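Local coordinates for protein galactose-binding lectin (Arachis hypogaea, PDB 6VAW) that binds D-galactose and related beta-galactosides as a calcium- and manganese-containing legume lectin that assembles into a homotetramer, at residues I85-A90 against V118-D123; V52-S57 against V202-S207; A63-S68 against W223-T228. All blocks are in the same frame, centred on the assembly; numbering follows the deposited sequence.

Contact 1 of 3, residues I85-A90 against V118-D123; sequences IIFFIA and VGVEFD. With MN (manganese (II) ion), chain F; CA (calcium ion), chain G.
Ile-85, Phe-87 and Ile-89 pair in antiparallel register with Phe-122, Val-120 and Val-118 between two inner strands of the seven-stranded sheet of the legume lectin sandwich. Each of these three pairs makes two backbone hydrogen bonds, such as Phe-122 N to Ile-85 O at 2.8 Å, and the strand axes run 172° apart. These six residues put their side chains on one face, from which Ile-85, Phe-87, Ile-89 and Phe-122 meet strand 64-74; CG2 of Val-120 meets the edge of the Phe-87 ring 4.4 Å from CD2. The other face carries Ile-86, Phe-88 and Glu-121. Ile-86, with CG1 anti to its backbone N (-174°), lays CG1 4.2 Å from CB of Glu-121 and ends with CD1 4.0 Å from CA of Gly-119. Glu-121 turns its carboxylate away from residues 85-90: OE2 binds manganese at 2.1 Å, while OE1 accepts a hydrogen bond from a manganese-bound water at 2.7 Å. Asp-123 OD2 joins manganese (2.1 Å) to calcium; OD1 binds calcium as well. Asp-132 and His-137 complete the protein ligands of manganese. The metal charges would offset the gathered carboxylates, and backbone pairing up to Phe-122 is consistent with a firm base for Glu-121 and, one residue beyond, Asp-123.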
ATOM      1  N   ILE A  85     -11.195 -19.650  18.392  1.00 18.02           N
ATOM      2  CA  ILE A  85     -10.040 -19.277  17.589  1.00 18.58           C
ATOM      3  C   ILE A  85      -9.095 -18.408  18.423  1.00 23.19           C
ATOM      4  O   ILE A  85      -9.576 -17.578  19.198  1.00 22.97           O
ATOM      5  CB  ILE A  85     -10.514 -18.485  16.313  1.00 21.86           C
ATOM      6  CG1 ILE A  85     -11.444 -19.342  15.399  1.00 22.92           C
ATOM      7  CG2 ILE A  85      -9.320 -17.926  15.499  1.00 24.80           C
ATOM      8  CD1 ILE A  85     -12.161 -18.501  14.266  1.00 23.87           C
ATOM      9  N   ILE A  86      -7.772 -18.540  18.207  1.00 19.90           N
ATOM     10  CA  ILE A  86      -6.795 -17.649  18.838  1.00 19.65           C
ATOM     11  C   ILE A  86      -5.884 -17.046  17.736  1.00 24.59           C
ATOM     12  O   ILE A  86      -5.402 -17.765  16.852  1.00 23.10           O
ATOM     13  CB  ILE A  86      -5.980 -18.303  19.985  1.00 21.41           C
ATOM     14  CG1 ILE A  86      -5.073 -17.223  20.713  1.00 21.62           C
ATOM     15  CG2 ILE A  86      -5.195 -19.575  19.551  1.00 20.87           C
ATOM     16  CD1 ILE A  86      -4.260 -17.735  21.923  1.00 23.71           C
ATOM     17  N   PHE A  87      -5.724 -15.724  17.772  1.00 20.66           N
ATOM     18  CA  PHE A  87      -4.767 -15.003  16.940  1.00 19.84           C
ATOM     19  C   PHE A  87      -3.497 -14.999  17.771  1.00 23.37           C
ATOM     20  O   PHE A  87      -3.524 -14.486  18.891  1.00 20.86           O
ATOM     21  CB  PHE A  87      -5.256 -13.579  16.587  1.00 20.88           C
ATOM     22  CG  PHE A  87      -4.138 -12.701  16.086  1.00 21.94           C
ATOM     23  CD1 PHE A  87      -3.532 -12.951  14.859  1.00 25.06           C
ATOM     24  CD2 PHE A  87      -3.681 -11.630  16.844  1.00 24.20           C
ATOM     25  CE1 PHE A  87      -2.497 -12.122  14.391  1.00 24.58           C
ATOM     26  CE2 PHE A  87      -2.645 -10.805  16.372  1.00 23.93           C
ATOM     27  CZ  PHE A  87      -2.057 -11.060  15.163  1.00 22.19           C
ATOM     28  N   PHE A  88      -2.413 -15.626  17.291  1.00 20.78           N
ATOM     29  CA  PHE A  88      -1.261 -15.743  18.173  1.00 19.82           C
ATOM     30  C   PHE A  88       0.062 -15.390  17.494  1.00 24.33           C
ATOM     31  O   PHE A  88       0.168 -15.294  16.274  1.00 23.83           O
ATOM     32  CB  PHE A  88      -1.192 -17.155  18.803  1.00 20.67           C
ATOM     33  CG  PHE A  88      -0.788 -18.264  17.842  1.00 21.59           C
ATOM     34  CD1 PHE A  88      -1.682 -18.744  16.888  1.00 23.03           C
ATOM     35  CD2 PHE A  88       0.479 -18.823  17.896  1.00 25.62           C
ATOM     36  CE1 PHE A  88      -1.292 -19.735  15.964  1.00 25.53           C
ATOM     37  CE2 PHE A  88       0.855 -19.848  17.008  1.00 28.24           C
ATOM     38  CZ  PHE A  88      -0.037 -20.301  16.047  1.00 26.25           C
ATOM     39  N   ILE A  89       1.054 -15.167  18.351  1.00 21.66           N
ATOM     40  CA  ILE A  89       2.443 -14.787  18.057  1.00 20.77           C
ATOM     41  C   ILE A  89       3.296 -15.777  18.778  1.00 22.83           C
ATOM     42  O   ILE A  89       3.069 -15.993  19.960  1.00 23.59           O
ATOM     43  CB  ILE A  89       2.777 -13.364  18.491  1.00 21.87           C
ATOM     44  CG1 ILE A  89       1.634 -12.388  18.222  1.00 24.54           C
ATOM     45  CG2 ILE A  89       4.083 -12.913  17.832  1.00 21.65           C
ATOM     46  CD1 ILE A  89       1.786 -11.010  18.993  1.00 29.14           C
ATOM     47  N   ALA A  90       4.227 -16.427  18.087  1.00 20.77           N
ATOM     48  CA  ALA A  90       5.004 -17.471  18.765  1.00 20.49           C
ATOM     49  C   ALA A  90       6.412 -17.601  18.168  1.00 21.42           C
ATOM     50  O   ALA A  90       6.648 -17.039  17.102  1.00 20.89           O
ATOM     51  CB  ALA A  90       4.253 -18.812  18.681  1.00 21.41           C
ATOM     52  N   VAL A 118       1.883 -15.442  22.628  1.00 22.01           N
ATOM     53  CA  VAL A 118       1.119 -14.260  23.033  1.00 22.08           C
ATOM     54  C   VAL A 118      -0.057 -14.277  22.097  1.00 27.93           C
ATOM     55  O   VAL A 118       0.136 -14.476  20.900  1.00 26.52           O
ATOM     56  CB  VAL A 118       1.920 -12.916  23.025  1.00 24.27           C
ATOM     57  CG1 VAL A 118       0.984 -11.705  23.226  1.00 23.95           C
ATOM     58  CG2 VAL A 118       3.006 -12.930  24.105  1.00 24.20           C
ATOM     59  N   GLY A 119      -1.265 -14.145  22.624  1.00 25.30           N
ATOM     60  CA  GLY A 119      -2.407 -14.186  21.722  1.00 25.06           C
ATOM     61  C   GLY A 119      -3.667 -13.497  22.171  1.00 26.14           C
ATOM     62  O   GLY A 119      -3.771 -13.048  23.306  1.00 25.31           O
ATOM     63  N   VAL A 120      -4.629 -13.429  21.257  1.00 19.29           N
ATOM     64  CA  VAL A 120      -5.955 -12.867  21.484  1.00 18.73           C
ATOM     65  C   VAL A 120      -6.932 -13.987  21.144  1.00 21.33           C
ATOM     66  O   VAL A 120      -7.011 -14.364  19.986  1.00 17.50           O
ATOM     67  CB  VAL A 120      -6.220 -11.575  20.643  1.00 20.82           C
ATOM     68  CG1 VAL A 120      -7.609 -11.014  20.915  1.00 21.47           C
ATOM     69  CG2 VAL A 120      -5.134 -10.503  20.854  1.00 19.78           C
ATOM     70  N   GLU A 121      -7.633 -14.528  22.148  1.00 21.07           N
ATOM     71  CA  GLU A 121      -8.568 -15.648  21.972  1.00 19.74           C
ATOM     72  C   GLU A 121     -10.011 -15.184  21.885  1.00 23.98           C
ATOM     73  O   GLU A 121     -10.420 -14.231  22.554  1.00 23.34           O
ATOM     74  CB  GLU A 121      -8.443 -16.693  23.093  1.00 20.43           C
ATOM     75  CG  GLU A 121      -8.672 -16.088  24.471  1.00 25.10           C
ATOM     76  CD  GLU A 121      -8.809 -17.152  25.531  1.00 32.26           C
ATOM     77  OE1 GLU A 121      -7.815 -17.866  25.757  1.00 22.69           O
ATOM     78  OE2 GLU A 121      -9.879 -17.243  26.168  1.00 18.83           O
ATOM     79  N   PHE A 122     -10.776 -15.898  21.053  1.00 21.77           N
ATOM     80  CA  PHE A 122     -12.216 -15.727  20.849  1.00 21.76           C
ATOM     81  C   PHE A 122     -12.785 -17.063  21.285  1.00 25.09           C
ATOM     82  O   PHE A 122     -12.908 -17.982  20.490  1.00 21.29           O
ATOM     83  CB  PHE A 122     -12.495 -15.370  19.378  1.00 23.42           C
ATOM     84  CG  PHE A 122     -11.740 -14.124  18.979  1.00 24.10           C
ATOM     85  CD1 PHE A 122     -12.304 -12.870  19.149  1.00 26.32           C
ATOM     86  CD2 PHE A 122     -10.439 -14.204  18.488  1.00 25.43           C
ATOM     87  CE1 PHE A 122     -11.587 -11.707  18.818  1.00 26.73           C
ATOM     88  CE2 PHE A 122      -9.724 -13.046  18.156  1.00 28.02           C
ATOM     89  CZ  PHE A 122     -10.298 -11.807  18.336  1.00 25.80           C
ATOM     90  N   ASP A 123     -12.970 -17.192  22.589  1.00 22.64           N
ATOM     91  CA  ASP A 123     -13.282 -18.410  23.308  1.00 20.90           C
ATOM     92  C   ASP A 123     -14.780 -18.646  23.468  1.00 26.76           C
ATOM     93  O   ASP A 123     -15.487 -17.816  24.036  1.00 26.60           O
ATOM     94  CB  ASP A 123     -12.592 -18.326  24.667  1.00 21.86           C
ATOM     95  CG  ASP A 123     -12.446 -19.652  25.348  1.00 22.25           C
ATOM     96  OD1 ASP A 123     -13.044 -20.647  24.858  1.00 23.39           O
ATOM     97  OD2 ASP A 123     -11.710 -19.726  26.334  1.00 19.89           O
TER
HETATM   98 MN    MN F 302     -10.807 -18.419  27.666  1.00 37.32          MN
HETATM   99 CA    CA G 303     -12.398 -22.172  26.689  1.00 23.60          CA
HETATM  100  O   HOH W   1      -8.762 -19.803  27.371  1.00 21.48           O
HETATM  101  O   HOH W   2      -9.831 -17.111  29.246  1.00 24.33           O
HETATM  102  O   HOH W   3     -12.484 -23.275  24.675  1.00 19.70           O
HETATM  103  O   HOH W   4      -9.999 -22.284  26.725  1.00 21.17           O

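Contact 2 of 3, residues V52-S57 against V202-S207; sequences VRIWSS and VKFGFS
Val-52 and Val-202 form an antiparallel hydrogen-bonded pair where strand 43-53 ends beside the start of strand 201-209, and Ile-54, just past the strand end, adds an apolar contact to it. The contact joins neighbouring strands of the seven-stranded sheet at one end, away from the metal and sugar sites.

The polar part is confined to the backbone of this one pair. Val-52 N donates to Val-202 O at 2.7 Å with an N-H...O angle of 168°; the return bond, Val-202 N to Val-52 O, is longer at 3.1 Å.

The apolar part is made by four side chains. Ile-54 has CG1 between its backbone N and carbonyl carbon (chi1 51°), an arrangement that places CG2 3.6 Å from Val-202 CG2 while CD1 extends to 3.8 Å from Val-202 CG1. Both branches of the valine are therefore met by one isoleucine, the two side chains crossing at about a right angle. The same CG2 of Ile-54 approaches the Phe-204 ring at its edge, 3.9 Å from CZ. Val-52 meets the next ring corner, with CG1 3.8 Å from Phe-204 CE1. Beyond this group, Phe-204 packs edge-to-face with Phe-65, and Ile-54 also touches Leu-198.

With two hydrogen bonds and no charged pair across it, the contact draws its side-chain cohesion from dispersion and burial: two aliphatic branches meet adjacent corners of a buried ring, and the polar backbone groups of the valine pair satisfy each other.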
ATOM      1  N   VAL A  52       9.002 -12.816  11.415  1.00 19.46           N
ATOM      2  CA  VAL A  52       8.926 -11.369  11.523  1.00 20.32           C
ATOM      3  C   VAL A  52       9.843 -10.943  12.673  1.00 26.47           C
ATOM      4  O   VAL A  52       9.706 -11.483  13.768  1.00 27.17           O
ATOM      5  CB  VAL A  52       7.450 -10.937  11.736  1.00 23.17           C
ATOM      6  CG1 VAL A  52       7.352  -9.469  12.149  1.00 22.41           C
ATOM      7  CG2 VAL A  52       6.601 -11.224  10.485  1.00 22.53           C
ATOM      8  N   ARG A  53      10.728  -9.967  12.435  1.00 22.87           N
ATOM      9  CA  ARG A  53      11.628  -9.465  13.491  1.00 25.06           C
ATOM     10  C   ARG A  53      10.851  -8.451  14.334  1.00 27.81           C
ATOM     11  O   ARG A  53      10.625  -7.325  13.875  1.00 29.56           O
ATOM     12  CB  ARG A  53      12.899  -8.849  12.852  1.00 24.39           C
ATOM     13  CG  ARG A  53      14.068  -8.560  13.785  1.00 22.25           C
ATOM     14  CD  ARG A  53      15.154  -7.961  12.888  1.00 22.16           C
ATOM     15  NE  ARG A  53      16.216  -7.328  13.641  1.00 51.30           N
ATOM     16  CZ  ARG A  53      16.925  -6.298  13.192  1.00 68.91           C
ATOM     17  NH1 ARG A  53      16.637  -5.747  12.014  1.00 41.35           N
ATOM     18  NH2 ARG A  53      17.911  -5.796  13.919  1.00 65.75           N
ATOM     19  N   ILE A  54      10.374  -8.863  15.533  1.00 22.98           N
ATOM     20  CA  ILE A  54       9.576  -7.981  16.391  1.00 23.29           C
ATOM     21  C   ILE A  54      10.428  -7.134  17.314  1.00 25.86           C
ATOM     22  O   ILE A  54       9.950  -6.132  17.835  1.00 23.23           O
ATOM     23  CB  ILE A  54       8.464  -8.715  17.187  1.00 26.72           C
ATOM     24  CG1 ILE A  54       8.991  -9.957  17.969  1.00 27.35           C
ATOM     25  CG2 ILE A  54       7.330  -9.061  16.235  1.00 27.32           C
ATOM     26  CD1 ILE A  54       8.259 -10.256  19.254  1.00 32.20           C
ATOM     27  N   TRP A  55      11.675  -7.513  17.511  1.00 23.08           N
ATOM     28  CA  TRP A  55      12.570  -6.734  18.369  1.00 22.31           C
ATOM     29  C   TRP A  55      14.041  -7.054  18.021  1.00 26.70           C
ATOM     30  O   TRP A  55      14.336  -8.070  17.386  1.00 23.69           O
ATOM     31  CB  TRP A  55      12.230  -6.860  19.887  1.00 20.95           C
ATOM     32  CG  TRP A  55      12.479  -8.187  20.529  1.00 23.21           C
ATOM     33  CD1 TRP A  55      11.586  -9.204  20.701  1.00 25.94           C
ATOM     34  CD2 TRP A  55      13.671  -8.573  21.232  1.00 24.15           C
ATOM     35  NE1 TRP A  55      12.159 -10.218  21.435  1.00 26.83           N
ATOM     36  CE2 TRP A  55      13.447  -9.865  21.759  1.00 28.53           C
ATOM     37  CE3 TRP A  55      14.920  -7.967  21.429  1.00 25.96           C
ATOM     38  CZ2 TRP A  55      14.451 -10.586  22.416  1.00 28.42           C
ATOM     39  CZ3 TRP A  55      15.895  -8.661  22.136  1.00 28.34           C
ATOM     40  CH2 TRP A  55      15.662  -9.959  22.605  1.00 29.30           C
ATOM     41  N   SER A  56      14.931  -6.109  18.324  1.00 26.23           N
ATOM     42  CA  SER A  56      16.348  -6.213  17.986  1.00 27.60           C
ATOM     43  C   SER A  56      17.217  -6.119  19.221  1.00 33.91           C
ATOM     44  O   SER A  56      17.125  -5.147  19.972  1.00 31.72           O
ATOM     45  CB  SER A  56      16.722  -5.122  16.987  1.00 32.03           C
ATOM     46  OG  SER A  56      18.120  -5.014  16.782  1.00 41.94           O
ATOM     47  N   SER A  57      18.081  -7.128  19.413  1.00 35.62           N
ATOM     48  CA  SER A  57      19.050  -7.201  20.526  1.00 37.48           C
ATOM     49  C   SER A  57      20.169  -6.160  20.368  1.00 42.01           C
ATOM     50  O   SER A  57      20.845  -5.853  21.346  1.00 43.59           O
ATOM     51  CB  SER A  57      19.659  -8.599  20.628  1.00 42.95           C
ATOM     52  OG  SER A  57      20.262  -8.991  19.406  1.00 54.21           O
ATOM     53  N   VAL A 202       9.712 -14.169  15.230  1.00 20.83           N
ATOM     54  CA  VAL A 202       8.436 -14.818  15.524  1.00 18.98           C
ATOM     55  C   VAL A 202       7.624 -15.078  14.289  1.00 22.08           C
ATOM     56  O   VAL A 202       7.950 -14.590  13.200  1.00 24.56           O
ATOM     57  CB  VAL A 202       7.558 -14.004  16.551  1.00 21.43           C
ATOM     58  CG1 VAL A 202       8.252 -13.854  17.909  1.00 20.68           C
ATOM     59  CG2 VAL A 202       7.112 -12.651  15.974  1.00 21.94           C
ATOM     60  N   LYS A 203       6.568 -15.873  14.471  1.00 18.21           N
ATOM     61  CA  LYS A 203       5.549 -16.149  13.462  1.00 19.52           C
ATOM     62  C   LYS A 203       4.170 -15.736  14.036  1.00 24.41           C
ATOM     63  O   LYS A 203       3.904 -15.868  15.225  1.00 25.24           O
ATOM     64  CB  LYS A 203       5.562 -17.602  12.936  1.00 22.33           C
ATOM     65  CG  LYS A 203       6.591 -17.732  11.801  1.00 24.44           C
ATOM     66  CD  LYS A 203       6.713 -19.127  11.248  1.00 32.40           C
ATOM     67  CE  LYS A 203       7.908 -19.221  10.336  1.00 39.28           C
ATOM     68  NZ  LYS A 203       8.024 -20.576   9.737  1.00 44.89           N
ATOM     69  N   PHE A 204       3.353 -15.156  13.176  1.00 22.70           N
ATOM     70  CA  PHE A 204       2.005 -14.683  13.456  1.00 20.59           C
ATOM     71  C   PHE A 204       1.061 -15.654  12.789  1.00 23.34           C
ATOM     72  O   PHE A 204       1.363 -16.138  11.704  1.00 21.92           O
ATOM     73  CB  PHE A 204       1.801 -13.255  12.897  1.00 21.87           C
ATOM     74  CG  PHE A 204       2.497 -12.148  13.671  1.00 21.46           C
ATOM     75  CD1 PHE A 204       3.843 -11.849  13.441  1.00 23.50           C
ATOM     76  CD2 PHE A 204       1.798 -11.386  14.596  1.00 20.64           C
ATOM     77  CE1 PHE A 204       4.475 -10.822  14.141  1.00 23.01           C
ATOM     78  CE2 PHE A 204       2.437 -10.366  15.310  1.00 22.65           C
ATOM     79  CZ  PHE A 204       3.758 -10.059  15.048  1.00 20.84           C
ATOM     80  N   GLY A 205      -0.043 -15.960  13.428  1.00 20.48           N
ATOM     81  CA  GLY A 205      -0.995 -16.862  12.797  1.00 19.28           C
ATOM     82  C   GLY A 205      -2.274 -16.976  13.571  1.00 21.92           C
ATOM     83  O   GLY A 205      -2.558 -16.125  14.416  1.00 20.36           O
ATOM     84  N   PHE A 206      -3.075 -17.991  13.205  1.00 18.49           N
ATOM     85  CA  PHE A 206      -4.342 -18.339  13.827  1.00 19.24           C
ATOM     86  C   PHE A 206      -4.360 -19.832  14.146  1.00 21.98           C
ATOM     87  O   PHE A 206      -3.769 -20.629  13.416  1.00 22.13           O
ATOM     88  CB  PHE A 206      -5.518 -18.000  12.915  1.00 21.13           C
ATOM     89  CG  PHE A 206      -5.636 -16.540  12.560  1.00 20.92           C
ATOM     90  CD1 PHE A 206      -6.371 -15.675  13.356  1.00 23.62           C
ATOM     91  CD2 PHE A 206      -4.976 -16.022  11.444  1.00 21.84           C
ATOM     92  CE1 PHE A 206      -6.473 -14.321  13.029  1.00 25.68           C
ATOM     93  CE2 PHE A 206      -5.089 -14.665  11.108  1.00 26.24           C
ATOM     94  CZ  PHE A 206      -5.808 -13.819  11.924  1.00 24.90           C
ATOM     95  N   SER A 207      -5.064 -20.199  15.207  1.00 18.50           N
ATOM     96  CA  SER A 207      -5.233 -21.583  15.631  1.00 18.22           C
ATOM     97  C   SER A 207      -6.636 -21.767  16.155  1.00 21.92           C
ATOM     98  O   SER A 207      -7.211 -20.827  16.695  1.00 21.07           O
ATOM     99  CB  SER A 207      -4.216 -21.942  16.710  1.00 23.09           C
ATOM    100  OG  SER A 207      -4.305 -23.312  17.083  1.00 27.38           O
TER

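Contact 3 of 3, residues A63-S68 against W223-T228; sequences ASFLTS and WSFTST
Thr-67 reaches across to Trp-223 and Ser-224 with its hydroxyl, where antiparallel strands 64-74 and 217-229 are neighbours in the sheet that packs against the seven-stranded one in the legume lectin sandwich. With OG1 anti to the backbone N (chi1 -173°), the threonine donates from OG1 to Ser-224 O at 2.7 Å and accepts from Trp-223 NE1 at 2.9 Å. That indole bond is bent, 136° at the hydrogen, although OG1 lies close to the ring plane. Ser-224 O is gripped twice, since Ser-68 N donates to it at 3.0 Å.

The buried face also holds Phe-65, Phe-225 and Ser-227. Phe-225 extends with CG anti to its backbone N, bringing CD2 3.7 Å from CB of Thr-67. In Phe-65, CG lies between the backbone N and the carbonyl carbon, which carries the ring off from residues 223-228 while CB stays 3.8 Å from CB of Ser-227. The two phenylalanine planes are 27° apart, but the rings are offset, centroids 5.8 Å apart, with little face shared. On the opposite face, a water 2.9 Å from Thr-226 OG1 donates a weak hydrogen bond to Leu-66 O.

Ser-64 OG is hydrogen-bonded to Thr-187 OG1 of a neighbouring subunit; Thr-228 OG1 bonds to Thr-3 OG1 of its own chain and accepts from Ile-185 N of that neighbour. Strands 159-168 and 2-8 flank residues 64-68 and 223-228 respectively, and the aromatic side faces the other sheet, where Phe-204 meets Phe-225.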
ATOM      1  N   ALA A  63       9.113  -3.514  17.643  1.00 20.69           N
ATOM      2  CA  ALA A  63       8.234  -3.104  16.560  1.00 21.11           C
ATOM      3  C   ALA A  63       6.829  -2.775  17.068  1.00 21.80           C
ATOM      4  O   ALA A  63       6.402  -3.279  18.115  1.00 22.33           O
ATOM      5  CB  ALA A  63       8.153  -4.218  15.519  1.00 22.36           C
ATOM      6  N   SER A  64       6.138  -1.894  16.339  1.00 19.86           N
ATOM      7  CA  SER A  64       4.719  -1.645  16.544  1.00 20.38           C
ATOM      8  C   SER A  64       4.042  -2.367  15.415  1.00 20.79           C
ATOM      9  O   SER A  64       4.689  -2.611  14.383  1.00 21.33           O
ATOM     10  CB  SER A  64       4.390  -0.147  16.526  1.00 22.87           C
ATOM     11  OG  SER A  64       4.746   0.478  17.751  1.00 23.89           O
ATOM     12  N   PHE A  65       2.776  -2.713  15.563  1.00 18.25           N
ATOM     13  CA  PHE A  65       2.056  -3.314  14.451  1.00 17.66           C
ATOM     14  C   PHE A  65       0.564  -2.973  14.510  1.00 20.72           C
ATOM     15  O   PHE A  65       0.011  -2.614  15.564  1.00 18.36           O
ATOM     16  CB  PHE A  65       2.286  -4.828  14.329  1.00 18.40           C
ATOM     17  CG  PHE A  65       1.778  -5.686  15.458  1.00 19.70           C
ATOM     18  CD1 PHE A  65       0.421  -6.001  15.560  1.00 21.29           C
ATOM     19  CD2 PHE A  65       2.663  -6.277  16.353  1.00 21.05           C
ATOM     20  CE1 PHE A  65      -0.048  -6.843  16.566  1.00 21.21           C
ATOM     21  CE2 PHE A  65       2.191  -7.114  17.376  1.00 23.42           C
ATOM     22  CZ  PHE A  65       0.845  -7.377  17.484  1.00 21.91           C
ATOM     23  N   LEU A  66      -0.054  -3.052  13.325  1.00 18.48           N
ATOM     24  CA  LEU A  66      -1.470  -2.848  13.088  1.00 18.39           C
ATOM     25  C   LEU A  66      -1.929  -4.052  12.279  1.00 23.55           C
ATOM     26  O   LEU A  66      -1.369  -4.304  11.218  1.00 20.25           O
ATOM     27  CB  LEU A  66      -1.753  -1.531  12.335  1.00 18.84           C
ATOM     28  CG  LEU A  66      -3.171  -1.396  11.752  1.00 22.95           C
ATOM     29  CD1 LEU A  66      -4.239  -1.332  12.910  1.00 23.28           C
ATOM     30  CD2 LEU A  66      -3.277  -0.201  10.840  1.00 25.97           C
ATOM     31  N   THR A  67      -2.935  -4.764  12.764  1.00 20.53           N
ATOM     32  CA  THR A  67      -3.424  -5.917  12.004  1.00 21.03           C
ATOM     33  C   THR A  67      -4.926  -5.965  12.091  1.00 25.18           C
ATOM     34  O   THR A  67      -5.502  -5.587  13.100  1.00 25.10           O
ATOM     35  CB  THR A  67      -2.737  -7.261  12.425  1.00 25.70           C
ATOM     36  OG1 THR A  67      -3.143  -8.317  11.541  1.00 25.41           O
ATOM     37  CG2 THR A  67      -3.000  -7.679  13.873  1.00 24.00           C
ATOM     38  N   SER A  68      -5.564  -6.362  10.990  1.00 21.13           N
ATOM     39  CA  SER A  68      -6.999  -6.541  10.937  1.00 20.69           C
ATOM     40  C   SER A  68      -7.311  -7.895  10.294  1.00 22.41           C
ATOM     41  O   SER A  68      -6.588  -8.353   9.405  1.00 22.15           O
ATOM     42  CB  SER A  68      -7.663  -5.405  10.167  1.00 24.56           C
ATOM     43  OG  SER A  68      -7.385  -4.139  10.753  1.00 36.64           O
ATOM     44  N   TRP A 223      -7.106 -11.234   6.197  1.00 22.68           N
ATOM     45  CA  TRP A 223      -6.069 -10.815   7.131  1.00 22.55           C
ATOM     46  C   TRP A 223      -5.136  -9.789   6.481  1.00 25.23           C
ATOM     47  O   TRP A 223      -4.558 -10.070   5.437  1.00 26.79           O
ATOM     48  CB  TRP A 223      -5.280 -12.044   7.584  1.00 20.72           C
ATOM     49  CG  TRP A 223      -4.251 -11.808   8.651  1.00 20.69           C
ATOM     50  CD1 TRP A 223      -4.214 -10.792   9.568  1.00 22.47           C
ATOM     51  CD2 TRP A 223      -3.139 -12.656   8.950  1.00 20.56           C
ATOM     52  NE1 TRP A 223      -3.139 -10.950  10.404  1.00 20.89           N
ATOM     53  CE2 TRP A 223      -2.481 -12.107  10.072  1.00 23.89           C
ATOM     54  CE3 TRP A 223      -2.667 -13.865   8.416  1.00 21.63           C
ATOM     55  CZ2 TRP A 223      -1.370 -12.727  10.664  1.00 22.36           C
ATOM     56  CZ3 TRP A 223      -1.532 -14.439   8.963  1.00 23.74           C
ATOM     57  CH2 TRP A 223      -0.882 -13.860  10.059  1.00 24.44           C
ATOM     58  N   SER A 224      -4.981  -8.615   7.112  1.00 19.73           N
ATOM     59  CA  SER A 224      -4.045  -7.583   6.689  1.00 19.32           C
ATOM     60  C   SER A 224      -3.124  -7.304   7.866  1.00 23.22           C
ATOM     61  O   SER A 224      -3.531  -7.465   9.012  1.00 21.40           O
ATOM     62  CB  SER A 224      -4.771  -6.333   6.195  1.00 24.73           C
ATOM     63  OG  SER A 224      -5.420  -5.643   7.250  1.00 31.48           O
ATOM     64  N   PHE A 225      -1.881  -6.938   7.597  1.00 20.89           N
ATOM     65  CA  PHE A 225      -0.891  -6.748   8.642  1.00 19.17           C
ATOM     66  C   PHE A 225       0.178  -5.781   8.215  1.00 21.09           C
ATOM     67  O   PHE A 225       0.620  -5.823   7.076  1.00 22.96           O
ATOM     68  CB  PHE A 225      -0.241  -8.120   8.963  1.00 21.08           C
ATOM     69  CG  PHE A 225       0.858  -8.136  10.003  1.00 21.45           C
ATOM     70  CD1 PHE A 225       2.177  -7.890   9.646  1.00 25.44           C
ATOM     71  CD2 PHE A 225       0.579  -8.447  11.323  1.00 24.33           C
ATOM     72  CE1 PHE A 225       3.196  -7.942  10.600  1.00 25.04           C
ATOM     73  CE2 PHE A 225       1.585  -8.453  12.286  1.00 26.43           C
ATOM     74  CZ  PHE A 225       2.891  -8.214  11.913  1.00 24.02           C
ATOM     75  N   THR A 226       0.631  -4.930   9.145  1.00 18.59           N
ATOM     76  CA  THR A 226       1.751  -4.021   8.945  1.00 18.59           C
ATOM     77  C   THR A 226       2.500  -3.917  10.256  1.00 22.37           C
ATOM     78  O   THR A 226       1.889  -3.621  11.270  1.00 20.73           O
ATOM     79  CB  THR A 226       1.382  -2.622   8.425  1.00 28.75           C
ATOM     80  OG1 THR A 226       0.625  -2.688   7.204  1.00 27.59           O
ATOM     81  CG2 THR A 226       2.627  -1.737   8.219  1.00 25.54           C
ATOM     82  N   SER A 227       3.805  -4.152  10.226  1.00 19.15           N
ATOM     83  CA  SER A 227       4.671  -3.985  11.386  1.00 18.20           C
ATOM     84  C   SER A 227       5.821  -3.091  10.980  1.00 24.84           C
ATOM     85  O   SER A 227       6.283  -3.194   9.843  1.00 25.92           O
ATOM     86  CB  SER A 227       5.163  -5.326  11.906  1.00 22.25           C
ATOM     87  OG  SER A 227       6.121  -5.894  11.021  1.00 24.94           O
ATOM     88  N   THR A 228       6.270  -2.216  11.872  1.00 22.79           N
ATOM     89  CA  THR A 228       7.386  -1.312  11.620  1.00 22.44           C
ATOM     90  C   THR A 228       8.313  -1.329  12.830  1.00 25.83           C
ATOM     91  O   THR A 228       7.885  -1.078  13.951  1.00 24.48           O
ATOM     92  CB  THR A 228       6.931   0.102  11.227  1.00 29.12           C
ATOM     93  OG1 THR A 228       6.197   0.025  10.010  1.00 24.06           O
ATOM     94  CG2 THR A 228       8.098   1.075  11.028  1.00 27.85           C
TER
HETATM   95  O   HOH W   5      -2.082  -2.704   8.249  1.00 38.97           O

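Contacts 1 and 2 share one sheet, their centres about 13 Å apart, because strands 84-91 and 201-209 are neighbours: Ile-86 N lies 2.8 Å from Ser-207 O, a probable hydrogen bond. Contact 3 belongs to the facing sheet, with its centre about 15 Å from that of contact 1 and about 11 Å from that of contact 2. The sheets meet through largely aromatic side chains: the Phe-87 ring reaches the Thr-67 methyl, CZ to CG2 3.7 Å, and Phe-206 meets Trp-223, CE2 to CD2 3.5 Å. Only contact 1 holds metal ligands; its Glu-121 side chain is about 11 Å from the bound galactoside, whose pocket includes the calcium ligands Tyr-125 and Asn-127.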